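Type I site-specific restriction-modification system, R (Restriction) subunit (Vibrio vulnificus, PDB 3H1T) probably acts as the ATP-driven motor and DNA-cleaving subunit of a type I restriction enzyme, this fragment holding the nuclease and helicase-like parts. Local coordinates at residues Arg237-Ala242 with Tyr278-Gln283; Asp304-Asp309 with Glu327-Ala332; His377-Glu382 with Ile555-Ser560; Lys419-Ala424 with Ile582-Glu587; Asp28-Tyr33 with Val91-Glu96. All blocks are in the same frame, centred on the assembly; numbering follows the deposited sequence.

How the contacts relate
From the N terminus, contact 5 closes the first loop. It joins helix 26-40 to strand 86-93 in the putative nuclease domain. Contacts 1 and 2 follow in series within the first helicase-like domain. Contact 1 pairs strands 238-242 and 277-281. Contact 2 sets strand 305-308 against the lead-in to strand 333-338. The two touch, because strands 238-242 and 305-308 are neighbours in one parallel sheet. Contacts 3 and 4 lie in the second helicase-like domain and cross along the chain. Contact 3 pairs strands 374-381 and 552-556; contact 4 sets the start of helix 422-436 on the hairpin 582-587. They touch through backbone pairing of Ile380 and Glu382 with Ile582.

Contact 1. Residues Arg237-Ala242 with Tyr278-Gln283; sequences RILFLA and YFAIYQ
Leu239 and Tyr278 meet on the buried face of two parallel strands. Leu239 has CG anti to its backbone N (chi1 174°). Its CD1 lies 3.7 Å from Tyr278 CB and 4.1 Å from Ala280 CB. The backbone is tight at this end. Tyr278 N donates to Ile238 O at 2.7 Å, and Phe240 N to Tyr278 O at 2.7 Å. Phe240 and Phe279 occupy the other, partly exposed face. Phe240 CD2 comes to the edge of the Phe279 ring, 3.9 Å from Phe279 CD2. Phe256 adds an edge-to-face contact to that ring. The pairing loosens toward the C-terminal end, where Ala242 N reaches Ala280 O only at 3.3 Å. There Tyr282 leaves the strand direction, and its CD2 lies 3.5 Å from Ala242 O. The strands are neighbours in the parallel sheet of a RecA-like helicase domain, 277-281 next to the outermost strand 263-265. Backbone bonds set the register, and the side chains that meet are mainly apolar, so the pairing depends little on charge.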
# COMPACT_ATOMS: atom_id res chain seq x y z
N ARG A 237 -17.80 5.38 18.86
CA ARG A 237 -18.42 6.00 17.69
C ARG A 237 -17.23 6.32 16.79
O ARG A 237 -16.26 6.97 17.22
CB ARG A 237 -19.18 7.26 18.08
CG ARG A 237 -20.53 7.41 17.38
CD ARG A 237 -21.59 7.78 18.41
NE ARG A 237 -20.99 8.48 19.54
CZ ARG A 237 -21.67 8.93 20.59
NH1 ARG A 237 -22.99 8.74 20.65
NH2 ARG A 237 -21.03 9.53 21.60
N ILE A 238 -17.30 5.86 15.53
CA ILE A 238 -16.21 6.00 14.58
C ILE A 238 -16.62 6.63 13.25
O ILE A 238 -17.58 6.17 12.62
CB ILE A 238 -15.59 4.61 14.27
CG1 ILE A 238 -15.45 3.81 15.57
CG2 ILE A 238 -14.22 4.76 13.61
CD1 ILE A 238 -14.62 4.51 16.62
N LEU A 239 -15.87 7.64 12.82
CA LEU A 239 -16.12 8.32 11.55
C LEU A 239 -15.01 8.04 10.53
O LEU A 239 -13.84 8.33 10.79
CB LEU A 239 -16.21 9.84 11.78
CG LEU A 239 -16.33 10.72 10.53
CD1 LEU A 239 -17.57 10.33 9.73
CD2 LEU A 239 -16.41 12.16 10.96
N PHE A 240 -15.37 7.48 9.38
CA PHE A 240 -14.41 7.21 8.32
C PHE A 240 -14.66 8.30 7.27
O PHE A 240 -15.79 8.49 6.83
CB PHE A 240 -14.67 5.82 7.71
CG PHE A 240 -13.81 5.51 6.50
CD1 PHE A 240 -12.51 5.02 6.66
CD2 PHE A 240 -14.30 5.70 5.21
CE1 PHE A 240 -11.72 4.73 5.55
CE2 PHE A 240 -13.52 5.41 4.09
CZ PHE A 240 -12.22 4.92 4.26
N LEU A 241 -13.60 9.03 6.89
CA LEU A 241 -13.70 10.10 5.90
C LEU A 241 -12.79 9.80 4.72
O LEU A 241 -11.61 9.48 4.90
CB LEU A 241 -13.21 11.44 6.48
CG LEU A 241 -13.58 12.12 7.81
CD1 LEU A 241 -12.61 13.27 7.98
CD2 LEU A 241 -15.01 12.65 7.82
N ALA A 242 -13.31 9.94 3.51
CA ALA A 242 -12.54 9.72 2.32
C ALA A 242 -13.14 10.66 1.30
O ALA A 242 -13.73 11.69 1.66
CB ALA A 242 -12.71 8.26 1.87
N TYR A 278 -19.83 5.67 11.16
CA TYR A 278 -20.15 6.65 10.11
C TYR A 278 -19.15 6.80 8.96
O TYR A 278 -17.94 6.66 9.15
CB TYR A 278 -20.34 8.03 10.74
CG TYR A 278 -21.45 8.10 11.75
CD1 TYR A 278 -21.30 7.57 13.03
CD2 TYR A 278 -22.66 8.73 11.44
CE1 TYR A 278 -22.32 7.66 13.97
CE2 TYR A 278 -23.69 8.82 12.37
CZ TYR A 278 -23.51 8.29 13.64
OH TYR A 278 -24.52 8.42 14.57
N PHE A 279 -19.68 7.09 7.77
CA PHE A 279 -18.86 7.29 6.58
C PHE A 279 -19.26 8.66 6.03
O PHE A 279 -20.42 9.05 6.12
CB PHE A 279 -19.15 6.23 5.52
CG PHE A 279 -19.02 4.82 6.01
CD1 PHE A 279 -20.09 4.18 6.64
CD2 PHE A 279 -17.83 4.11 5.84
CE1 PHE A 279 -19.98 2.85 7.09
CE2 PHE A 279 -17.70 2.79 6.28
CZ PHE A 279 -18.78 2.16 6.91
N ALA A 280 -18.30 9.39 5.47
CA ALA A 280 -18.61 10.70 4.92
C ALA A 280 -17.56 11.18 3.92
O ALA A 280 -16.36 10.96 4.09
CB ALA A 280 -18.75 11.73 6.06
N ILE A 281 -18.04 11.81 2.86
CA ILE A 281 -17.17 12.36 1.83
C ILE A 281 -17.11 13.86 2.13
O ILE A 281 -18.11 14.44 2.53
CB ILE A 281 -17.76 12.11 0.42
CG1 ILE A 281 -17.20 10.80 -0.16
CG2 ILE A 281 -17.43 13.26 -0.52
CD1 ILE A 281 -17.60 9.55 0.61
N TYR A 282 -15.95 14.47 1.97
CA TYR A 282 -15.80 15.90 2.26
C TYR A 282 -16.94 16.77 1.71
O TYR A 282 -17.44 17.66 2.40
CB TYR A 282 -14.45 16.41 1.74
CG TYR A 282 -13.25 15.72 2.35
CD1 TYR A 282 -12.93 15.87 3.71
CD2 TYR A 282 -12.41 14.91 1.57
CE1 TYR A 282 -11.81 15.23 4.28
CE2 TYR A 282 -11.29 14.27 2.12
CZ TYR A 282 -11.00 14.43 3.48
OH TYR A 282 -9.90 13.81 4.03
N GLN A 283 -17.37 16.50 0.48
CA GLN A 283 -18.44 17.25 -0.17
C GLN A 283 -19.75 17.19 0.63
O GLN A 283 -20.57 18.10 0.57
CB GLN A 283 -18.68 16.69 -1.58
CG GLN A 283 -19.19 17.70 -2.60
CD GLN A 283 -19.96 17.04 -3.75
OE1 GLN A 283 -19.86 15.83 -3.96
NE2 GLN A 283 -20.71 17.84 -4.50

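Contact 2. Residues Asp304-Asp309 with Glu327-Ala332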
# COMPACT_ATOMS: atom_id res chain seq x y z
N ASP A 304 -15.33 8.74 19.09
CA ASP A 304 -14.22 8.31 19.93
C ASP A 304 -13.00 8.20 19.01
O ASP A 304 -11.84 8.32 19.44
CB ASP A 304 -14.51 6.93 20.54
CG ASP A 304 -15.77 6.92 21.40
OD1 ASP A 304 -16.88 6.91 20.83
OD2 ASP A 304 -15.64 6.90 22.64
N LEU A 305 -13.30 7.97 17.73
CA LEU A 305 -12.28 7.79 16.72
C LEU A 305 -12.70 8.25 15.34
O LEU A 305 -13.86 8.12 14.94
CB LEU A 305 -11.91 6.31 16.64
CG LEU A 305 -10.83 5.96 15.61
CD1 LEU A 305 -9.52 6.56 16.07
CD2 LEU A 305 -10.70 4.44 15.47
N ILE A 306 -11.73 8.78 14.61
CA ILE A 306 -11.91 9.25 13.25
C ILE A 306 -10.75 8.72 12.42
O ILE A 306 -9.59 8.87 12.82
CB ILE A 306 -11.88 10.77 13.18
CG1 ILE A 306 -13.03 11.37 14.01
CG2 ILE A 306 -11.95 11.21 11.71
CD1 ILE A 306 -14.08 12.08 13.20
N ILE A 307 -11.05 8.11 11.28
CA ILE A 307 -10.01 7.58 10.40
C ILE A 307 -10.08 8.25 9.03
O ILE A 307 -11.13 8.23 8.38
CB ILE A 307 -10.16 6.03 10.27
CG1 ILE A 307 -9.83 5.38 11.61
CG2 ILE A 307 -9.22 5.49 9.19
CD1 ILE A 307 -10.18 3.91 11.71
N ILE A 308 -8.97 8.84 8.60
CA ILE A 308 -8.93 9.54 7.32
C ILE A 308 -8.28 8.72 6.21
O ILE A 308 -7.13 8.28 6.35
CB ILE A 308 -8.19 10.87 7.46
CG1 ILE A 308 -8.85 11.68 8.59
CG2 ILE A 308 -8.20 11.63 6.12
CD1 ILE A 308 -8.09 12.90 8.97
N ASP A 309 -9.01 8.55 5.12
CA ASP A 309 -8.56 7.79 3.96
C ASP A 309 -7.22 8.30 3.41
O ASP A 309 -6.31 7.52 3.18
CB ASP A 309 -9.62 7.85 2.86
CG ASP A 309 -9.46 6.75 1.81
OD1 ASP A 309 -9.77 5.58 2.14
OD2 ASP A 309 -9.05 7.06 0.67
N GLU A 327 -9.88 19.69 13.68
CA GLU A 327 -9.64 20.54 14.85
C GLU A 327 -10.95 20.80 15.59
O GLU A 327 -10.94 21.23 16.75
CB GLU A 327 -8.93 21.86 14.47
CG GLU A 327 -9.58 22.70 13.38
CD GLU A 327 -8.56 23.58 12.64
OE1 GLU A 327 -7.36 23.19 12.59
OE2 GLU A 327 -8.94 24.64 12.08
N TYR A 328 -12.07 20.53 14.93
CA TYR A 328 -13.37 20.70 15.58
C TYR A 328 -13.64 19.44 16.38
O TYR A 328 -14.21 19.50 17.47
CB TYR A 328 -14.51 20.86 14.56
CG TYR A 328 -15.90 20.74 15.18
CD1 TYR A 328 -16.51 19.50 15.38
CD2 TYR A 328 -16.60 21.88 15.59
CE1 TYR A 328 -17.77 19.39 15.98
CE2 TYR A 328 -17.87 21.78 16.19
CZ TYR A 328 -18.45 20.54 16.38
OH TYR A 328 -19.70 20.45 16.95
N PHE A 329 -13.22 18.30 15.84
CA PHE A 329 -13.47 17.05 16.51
C PHE A 329 -12.41 16.54 17.46
O PHE A 329 -12.19 15.33 17.55
CB PHE A 329 -13.83 15.97 15.48
CG PHE A 329 -15.27 16.00 15.07
CD1 PHE A 329 -16.27 15.96 16.04
CD2 PHE A 329 -15.62 16.02 13.72
CE1 PHE A 329 -17.61 15.94 15.68
CE2 PHE A 329 -16.96 16.00 13.35
CZ PHE A 329 -17.95 15.96 14.33
N GLU A 330 -11.71 17.44 18.12
CA GLU A 330 -10.77 17.03 19.15
C GLU A 330 -11.82 16.89 20.25
O GLU A 330 -12.85 17.56 20.20
CB GLU A 330 -9.80 18.16 19.52
CG GLU A 330 -9.06 17.90 20.84
CD GLU A 330 -7.96 18.93 21.10
OE1 GLU A 330 -7.50 19.59 20.14
OE2 GLU A 330 -7.55 19.07 22.28
N PRO A 331 -11.61 16.02 21.25
CA PRO A 331 -10.46 15.14 21.50
C PRO A 331 -10.69 13.74 20.95
O PRO A 331 -10.27 12.75 21.57
CB PRO A 331 -10.37 15.12 23.04
CG PRO A 331 -11.59 15.97 23.54
CD PRO A 331 -12.54 15.98 22.38
N ALA A 332 -11.34 13.62 19.80
CA ALA A 332 -11.55 12.28 19.24
C ALA A 332 -10.20 11.78 18.76
O ALA A 332 -9.43 12.54 18.16
CB ALA A 332 -12.55 12.34 18.08
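Ile306 carries the apolar part of this contact, facing both Ala332 and Phe329. Its CG1 lies 4.2 Å from Ala332 CB. The terminal CD1, turned out of a staggered position (chi2 -114°), lies 4.3 Å from Phe329 CD2. The CB atoms of Ile306, Ala332 and Phe329 all point across the gap, so the small and the large side chain share one isoleucine. All three are buried.

Aromatic contacts hold Phe329 from behind. CD1 of the preceding Tyr328 sits 3.5 Å above the centre of the Phe329 ring, and Phe303 meets Phe329 edge-to-face.

No hydrogen bond joins the two segments directly. The backbones approach at Asp304 and Ala332, where Asp304 O is 3.9 Å from Ala332 C. Pairing starts one residue later, as Asp304 and Ile306 bond to the backbone of Phe333. Within 327-332, Ala332 N donates to Phe329 O at 3.0 Å, closing a turn that includes the cis peptide bond before Pro331. The Asp304 carboxylate accepts from the backbone N of Arg237 and of Arg229.

The arrangement is a helix-to-strand connection entering a parallel RecA-like sheet. Strand 305-308 runs into Asp309, the first residue of an Asp-Glu-Cys-His sequence, which fits the Walker B motif (motif II) of superfamily 2 helicases.

Contact 3. Residues His377-Glu382 with Ile555-Ser560; sequences HRVISE and IDYTGS
His377 and Arg378 pair in parallel with Ile555 and Asp556: Asp556 N donates to His377 O at 2.8 Å, and Val379 N to Asp556 O at 2.7 Å. Direct pairing then stops, as 555-560 turns away toward a helix. Val379 fills the junction. Its CB is 3.8 Å from Tyr557 CD1, and the two side chains lie side by side, pointing the same way. Val379 CG2 also touches Ile555 CG2. The Tyr557 ring is further held by stacking with Phe425, and its OH bonds to His428. Farther along, Ile380 CD1 rests 3.9 Å from Gly559 CA, where the glycine takes a positive phi of 69°.

Asp556 shapes the turn. Its OD1 accepts from Thr558 OG1 at 2.6 Å, on the syn side, and from Thr558 N, which lies above the carboxylate plane. The second bond makes an Asx turn. OD2 is taken by Thr562 OG1.

A water bridges the segments after the last backbone bond. It donates to Val379 O at 2.7 Å and to Tyr557 O at 2.8 Å, and accepts from Ser381 OG. These strands belong to the second RecA-like sheet. Where the strands part, the water donates to one carbonyl of each segment in place of direct backbone bonds, while Asp556 holds the turn.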
# COMPACT_ATOMS: atom_id res chain seq x y z
N HIS A 377 10.49 4.60 -19.87
CA HIS A 377 10.90 4.95 -21.22
C HIS A 377 10.76 6.45 -21.26
O HIS A 377 9.65 6.98 -21.38
CB HIS A 377 9.97 4.31 -22.26
CG HIS A 377 9.88 2.82 -22.16
ND1 HIS A 377 10.98 2.00 -22.21
CD2 HIS A 377 8.81 2.00 -22.02
CE1 HIS A 377 10.60 0.74 -22.11
NE2 HIS A 377 9.29 0.71 -22.00
N ARG A 378 11.88 7.14 -21.08
CA ARG A 378 11.93 8.59 -21.09
C ARG A 378 12.05 8.98 -22.56
O ARG A 378 12.87 8.42 -23.30
CB ARG A 378 13.15 9.05 -20.28
CG ARG A 378 13.18 10.50 -19.85
CD ARG A 378 13.71 10.65 -18.41
NE ARG A 378 14.79 9.72 -18.08
CZ ARG A 378 15.98 9.71 -18.67
NH1 ARG A 378 16.25 10.59 -19.63
NH2 ARG A 378 16.90 8.82 -18.32
N VAL A 379 11.22 9.92 -23.01
CA VAL A 379 11.26 10.35 -24.39
C VAL A 379 11.47 11.84 -24.46
O VAL A 379 10.62 12.61 -24.02
CB VAL A 379 9.95 10.04 -25.12
CG1 VAL A 379 10.09 10.38 -26.60
CG2 VAL A 379 9.59 8.58 -24.92
N ILE A 380 12.61 12.27 -25.01
CA ILE A 380 12.86 13.69 -25.10
C ILE A 380 12.85 14.16 -26.55
O ILE A 380 13.27 13.45 -27.48
CB ILE A 380 14.22 14.08 -24.44
CG1 ILE A 380 14.36 15.61 -24.41
CG2 ILE A 380 15.38 13.52 -25.25
CD1 ILE A 380 13.36 16.31 -23.53
N SER A 381 12.35 15.37 -26.75
CA SER A 381 12.28 15.96 -28.07
C SER A 381 13.67 16.45 -28.51
O SER A 381 14.41 17.06 -27.72
CB SER A 381 11.28 17.12 -28.06
OG SER A 381 10.00 16.69 -27.59
N GLU A 382 14.03 16.16 -29.76
CA GLU A 382 15.33 16.53 -30.32
C GLU A 382 15.79 17.95 -30.05
O GLU A 382 16.96 18.19 -29.76
CB GLU A 382 15.34 16.30 -31.82
CG GLU A 382 16.72 16.23 -32.45
CD GLU A 382 16.64 16.14 -33.96
OE1 GLU A 382 15.50 16.11 -34.49
OE2 GLU A 382 17.70 16.10 -34.62
N ILE A 555 5.76 5.62 -19.81
CA ILE A 555 6.31 6.35 -20.94
C ILE A 555 6.25 7.83 -20.55
O ILE A 555 5.17 8.38 -20.29
CB ILE A 555 5.48 6.10 -22.22
CG1 ILE A 555 5.55 4.63 -22.65
CG2 ILE A 555 6.02 6.93 -23.35
CD1 ILE A 555 4.75 3.67 -21.80
N ASP A 556 7.42 8.47 -20.46
CA ASP A 556 7.55 9.88 -20.05
C ASP A 556 7.89 10.83 -21.20
O ASP A 556 9.03 10.85 -21.69
CB ASP A 556 8.65 9.97 -18.97
CG ASP A 556 8.65 11.30 -18.24
OD1 ASP A 556 7.86 12.20 -18.59
OD2 ASP A 556 9.46 11.45 -17.30
N TYR A 557 6.92 11.64 -21.62
CA TYR A 557 7.09 12.60 -22.71
C TYR A 557 7.46 13.99 -22.22
O TYR A 557 7.75 14.87 -23.03
CB TYR A 557 5.81 12.68 -23.55
CG TYR A 557 5.58 11.45 -24.40
CD1 TYR A 557 6.39 11.19 -25.50
CD2 TYR A 557 4.55 10.55 -24.10
CE1 TYR A 557 6.21 10.05 -26.27
CE2 TYR A 557 4.36 9.40 -24.87
CZ TYR A 557 5.19 9.16 -25.95
OH TYR A 557 5.01 8.05 -26.72
N THR A 558 7.44 14.18 -20.91
CA THR A 558 7.79 15.47 -20.34
C THR A 558 9.31 15.67 -20.45
O THR A 558 9.80 16.79 -20.54
CB THR A 558 7.39 15.57 -18.85
OG1 THR A 558 8.24 14.74 -18.06
CG2 THR A 558 5.95 15.11 -18.66
N GLY A 559 10.04 14.56 -20.47
CA GLY A 559 11.48 14.64 -20.56
C GLY A 559 12.07 15.22 -19.28
O GLY A 559 12.95 16.09 -19.33
N SER A 560 11.58 14.74 -18.14
CA SER A 560 12.07 15.23 -16.86
C SER A 560 11.32 14.72 -15.63
O SER A 560 11.94 14.42 -14.61
CB SER A 560 12.08 16.76 -16.84
OG SER A 560 10.77 17.29 -16.97
O HOH W 1 9.27 14.52 -25.32

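Contact 4. Residues Lys419-Ala424 with Ile582-Glu587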
# COMPACT_ATOMS: atom_id res chain seq x y z
N LYS A 419 1.70 20.90 -25.33
CA LYS A 419 0.50 20.94 -26.16
C LYS A 419 0.83 21.08 -27.65
O LYS A 419 0.07 20.62 -28.50
CB LYS A 419 -0.41 22.09 -25.73
CG LYS A 419 -0.94 21.96 -24.32
CD LYS A 419 -1.79 23.16 -23.96
CE LYS A 419 -3.27 22.84 -24.02
NZ LYS A 419 -4.10 24.07 -23.96
N ALA A 420 1.96 21.69 -27.95
CA ALA A 420 2.37 21.88 -29.33
C ALA A 420 2.89 20.57 -29.92
O ALA A 420 2.99 20.41 -31.14
CB ALA A 420 3.44 22.97 -29.41
N ARG A 421 3.21 19.61 -29.07
CA ARG A 421 3.74 18.34 -29.56
C ARG A 421 2.79 17.16 -29.45
O ARG A 421 3.20 16.00 -29.62
CB ARG A 421 5.03 18.01 -28.81
CG ARG A 421 6.09 19.06 -29.02
CD ARG A 421 7.34 18.77 -28.21
NE ARG A 421 8.37 19.76 -28.51
CZ ARG A 421 9.20 20.26 -27.60
NH1 ARG A 421 9.14 19.86 -26.33
NH2 ARG A 421 10.10 21.16 -27.97
N THR A 422 1.53 17.45 -29.18
CA THR A 422 0.52 16.41 -29.04
C THR A 422 0.57 15.36 -30.13
O THR A 422 0.43 14.18 -29.85
CB THR A 422 -0.89 17.01 -29.01
OG1 THR A 422 -1.03 17.81 -27.82
CG2 THR A 422 -1.94 15.91 -29.02
N ASP A 423 0.78 15.76 -31.37
CA ASP A 423 0.82 14.79 -32.45
C ASP A 423 2.09 13.95 -32.48
O ASP A 423 2.07 12.82 -32.95
CB ASP A 423 0.63 15.48 -33.79
CG ASP A 423 -0.82 15.46 -34.24
OD1 ASP A 423 -1.39 14.36 -34.30
OD2 ASP A 423 -1.37 16.54 -34.54
N ALA A 424 3.19 14.50 -31.98
CA ALA A 424 4.44 13.73 -31.96
C ALA A 424 4.30 12.59 -30.97
O ALA A 424 4.65 11.44 -31.25
CB ALA A 424 5.61 14.62 -31.57
N ILE A 582 13.44 12.07 -29.90
CA ILE A 582 12.42 11.99 -30.92
C ILE A 582 12.34 13.31 -31.70
O ILE A 582 12.57 14.37 -31.12
CB ILE A 582 11.09 11.61 -30.18
CG1 ILE A 582 10.87 10.11 -30.31
CG2 ILE A 582 9.96 12.49 -30.60
CD1 ILE A 582 9.89 9.71 -31.37
N ASP A 583 12.05 13.24 -33.00
CA ASP A 583 11.96 14.46 -33.81
C ASP A 583 10.58 15.09 -33.72
O ASP A 583 9.72 14.60 -33.00
CB ASP A 583 12.32 14.21 -35.30
CG ASP A 583 11.30 13.33 -36.03
OD1 ASP A 583 10.13 13.23 -35.58
OD2 ASP A 583 11.66 12.73 -37.08
N GLU A 584 10.37 16.18 -34.45
CA GLU A 584 9.09 16.87 -34.41
C GLU A 584 7.91 16.09 -34.95
O GLU A 584 6.79 16.56 -34.85
CB GLU A 584 9.17 18.23 -35.12
CG GLU A 584 10.04 19.24 -34.38
CD GLU A 584 9.60 19.42 -32.93
OE1 GLU A 584 8.50 19.98 -32.71
OE2 GLU A 584 10.34 18.99 -32.01
N ASP A 585 8.14 14.90 -35.52
CA ASP A 585 7.03 14.09 -36.03
C ASP A 585 6.78 12.86 -35.15
O ASP A 585 5.89 12.06 -35.43
CB ASP A 585 7.30 13.60 -37.46
CG ASP A 585 7.32 14.72 -38.48
OD1 ASP A 585 6.25 15.33 -38.74
OD2 ASP A 585 8.41 14.99 -39.02
N GLY A 586 7.60 12.72 -34.11
CA GLY A 586 7.47 11.59 -33.22
C GLY A 586 8.19 10.35 -33.70
O GLY A 586 7.85 9.23 -33.29
N GLU A 587 9.15 10.52 -34.61
CA GLU A 587 9.95 9.39 -35.10
C GLU A 587 11.24 9.50 -34.26
O GLU A 587 11.74 10.61 -34.05
CB GLU A 587 10.30 9.56 -36.59
CG GLU A 587 9.11 9.84 -37.49
CD GLU A 587 8.39 8.57 -37.96
OE1 GLU A 587 8.51 7.54 -37.27
OE2 GLU A 587 7.70 8.61 -39.00
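This is a helix start packed on a beta hairpin at the edge of the second RecA-like domain, with Ala424 set against Gly586. The hairpin joins strand 576-582 to the short strand 588-589. Residues Asp583 to Gly586 form a type I turn, and Gly586 takes the positive phi (84°) of a G1 bulge. Two backbone bonds close it: Gly586 N to Asp583 O at 3.0 Å, and Asp583 N to Glu587 O at 2.8 Å.

Ala424 lies in the first turn of helix 422-436, with Arg421 at its N-cap position. The alanine CB is 3.7 Å from Gly586 N, and its carbonyl oxygen takes a CH contact from Gly586 CA at 3.4 Å. The bare glycine lets the chains come this close.

Charge adds a weaker element. The Arg421 side chain is extended from CG to NE and crosses Glu584 obliquely. Arg421 NE and Glu584 OE2 are 4.1 Å apart, beyond a salt bridge, so any attraction is probably modest. Arg421 also touches Ser381.

Asp583 OD1 accepts from Asp585 N at 2.6 Å, which makes an Asx turn, and also from Glu587 N at 3.0 Å, the two donors arriving from opposite faces of the carboxylate.

Contact 5. Residues Asp28-Tyr33 with Val91-Glu96; sequences DTCRVY and VEAKPE
Thr29 lays its CG2 methyl against the backbone and side chain of Glu96. That carbon is 3.1 Å from Glu96 N, which is tight. Glu96 has CG in the crowded position between N and the carbonyl carbon (chi1 42°), which places that atom 3.5 Å from Thr29 CG2. Thr29 OG1 lies 3.4 Å from Lys94 O, a long, weak hydrogen bond; Glu26 O is also within reach of this hydroxyl. The next residue, Cys30, packs its SG on Ala93 CB at 3.5 Å.

Tyr33 and Glu96 meet through water. The water donates to Glu96 OE1 at 2.8 Å and lies 2.5 Å from Tyr33 OH, near the plane of the tyrosine ring. Direct approach of Tyr33 OH to Glu96 OE1 is longer, 3.8 Å. Glu96 OE2 accepts from Leu24 N.

The contact places helix 26-40 on the end of strand 86-93. Glu92 on that strand and Lys94 just after it, with nearby Asp77, are consistent with a PD-(D/E)XK nuclease site. Van der Waals contacts, one water bridge and at most a weak hydrogen bond join the segments, so close fit rather than strong polar bonding holds the helix beside this putative site.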
# COMPACT_ATOMS: atom_id res chain seq x y z
N ASP A 28 15.98 -32.25 10.59
CA ASP A 28 16.04 -33.26 11.64
C ASP A 28 16.18 -32.63 13.02
O ASP A 28 15.54 -33.09 13.97
CB ASP A 28 17.18 -34.26 11.37
CG ASP A 28 16.84 -35.26 10.26
OD1 ASP A 28 15.63 -35.44 9.93
OD2 ASP A 28 17.78 -35.90 9.72
N THR A 29 16.97 -31.57 13.14
CA THR A 29 17.12 -30.96 14.46
C THR A 29 15.90 -30.17 14.90
O THR A 29 15.70 -29.95 16.09
CB THR A 29 18.36 -30.03 14.57
OG1 THR A 29 17.97 -28.68 14.33
CG2 THR A 29 19.43 -30.43 13.59
N CYS A 30 15.08 -29.74 13.96
CA CYS A 30 13.87 -29.02 14.32
C CYS A 30 12.88 -30.05 14.87
O CYS A 30 12.13 -29.78 15.81
CB CYS A 30 13.24 -28.32 13.11
SG CYS A 30 14.18 -26.94 12.43
N ARG A 31 12.88 -31.23 14.27
CA ARG A 31 11.97 -32.29 14.69
C ARG A 31 12.41 -32.85 16.04
O ARG A 31 11.59 -33.01 16.95
CB ARG A 31 11.94 -33.41 13.63
CG ARG A 31 11.12 -34.62 13.99
CD ARG A 31 11.07 -35.59 12.82
NE ARG A 31 12.41 -35.97 12.39
CZ ARG A 31 13.18 -36.86 13.02
NH1 ARG A 31 12.72 -37.48 14.11
NH2 ARG A 31 14.41 -37.11 12.59
N VAL A 32 13.70 -33.09 16.19
CA VAL A 32 14.22 -33.65 17.43
C VAL A 32 14.43 -32.64 18.57
O VAL A 32 14.17 -32.98 19.74
CB VAL A 32 15.54 -34.44 17.15
CG1 VAL A 32 16.22 -34.83 18.44
CG2 VAL A 32 15.19 -35.70 16.35
N TYR A 33 14.88 -31.41 18.27
CA TYR A 33 15.08 -30.44 19.35
C TYR A 33 14.17 -29.22 19.38
O TYR A 33 13.48 -28.97 20.37
CB TYR A 33 16.51 -29.91 19.38
CG TYR A 33 17.56 -30.95 19.59
CD1 TYR A 33 17.99 -31.75 18.54
CD2 TYR A 33 18.18 -31.11 20.84
CE1 TYR A 33 19.01 -32.68 18.71
CE2 TYR A 33 19.20 -32.03 21.02
CZ TYR A 33 19.61 -32.82 19.95
OH TYR A 33 20.63 -33.73 20.11
N VAL A 91 11.67 -17.43 14.93
CA VAL A 91 12.83 -18.27 15.15
C VAL A 91 13.57 -18.69 13.88
O VAL A 91 12.96 -19.06 12.88
CB VAL A 91 12.43 -19.59 15.88
CG1 VAL A 91 13.68 -20.40 16.23
CG2 VAL A 91 11.64 -19.26 17.13
N GLU A 92 14.89 -18.63 13.93
CA GLU A 92 15.71 -19.07 12.80
C GLU A 92 16.39 -20.35 13.30
O GLU A 92 17.12 -20.32 14.28
CB GLU A 92 16.76 -18.02 12.44
CG GLU A 92 16.69 -17.45 11.01
CD GLU A 92 16.78 -18.50 9.91
OE1 GLU A 92 17.84 -19.15 9.76
OE2 GLU A 92 15.78 -18.67 9.18
N ALA A 93 16.13 -21.47 12.64
CA ALA A 93 16.74 -22.72 13.07
C ALA A 93 17.91 -23.03 12.16
O ALA A 93 17.98 -22.57 11.03
CB ALA A 93 15.72 -23.85 13.04
N LYS A 94 18.86 -23.80 12.68
CA LYS A 94 20.02 -24.19 11.92
C LYS A 94 20.35 -25.61 12.35
O LYS A 94 19.89 -26.06 13.39
CB LYS A 94 21.20 -23.25 12.21
CG LYS A 94 21.09 -21.90 11.50
CD LYS A 94 21.29 -22.04 9.99
CE LYS A 94 20.83 -20.81 9.20
NZ LYS A 94 21.58 -19.55 9.48
N PRO A 95 21.12 -26.34 11.54
CA PRO A 95 21.47 -27.72 11.93
C PRO A 95 22.23 -27.77 13.26
O PRO A 95 23.00 -26.85 13.56
CB PRO A 95 22.31 -28.21 10.74
CG PRO A 95 22.90 -26.93 10.20
CD PRO A 95 21.75 -25.97 10.26
N GLU A 96 22.05 -28.82 14.06
CA GLU A 96 22.73 -28.92 15.35
C GLU A 96 24.24 -28.70 15.35
O GLU A 96 24.79 -28.17 16.30
CB GLU A 96 22.42 -30.25 16.05
CG GLU A 96 22.41 -31.48 15.17
CD GLU A 96 22.97 -32.70 15.87
OE1 GLU A 96 22.74 -32.86 17.09
OE2 GLU A 96 23.64 -33.51 15.20
O HOH W 2 21.80 -35.16 18.37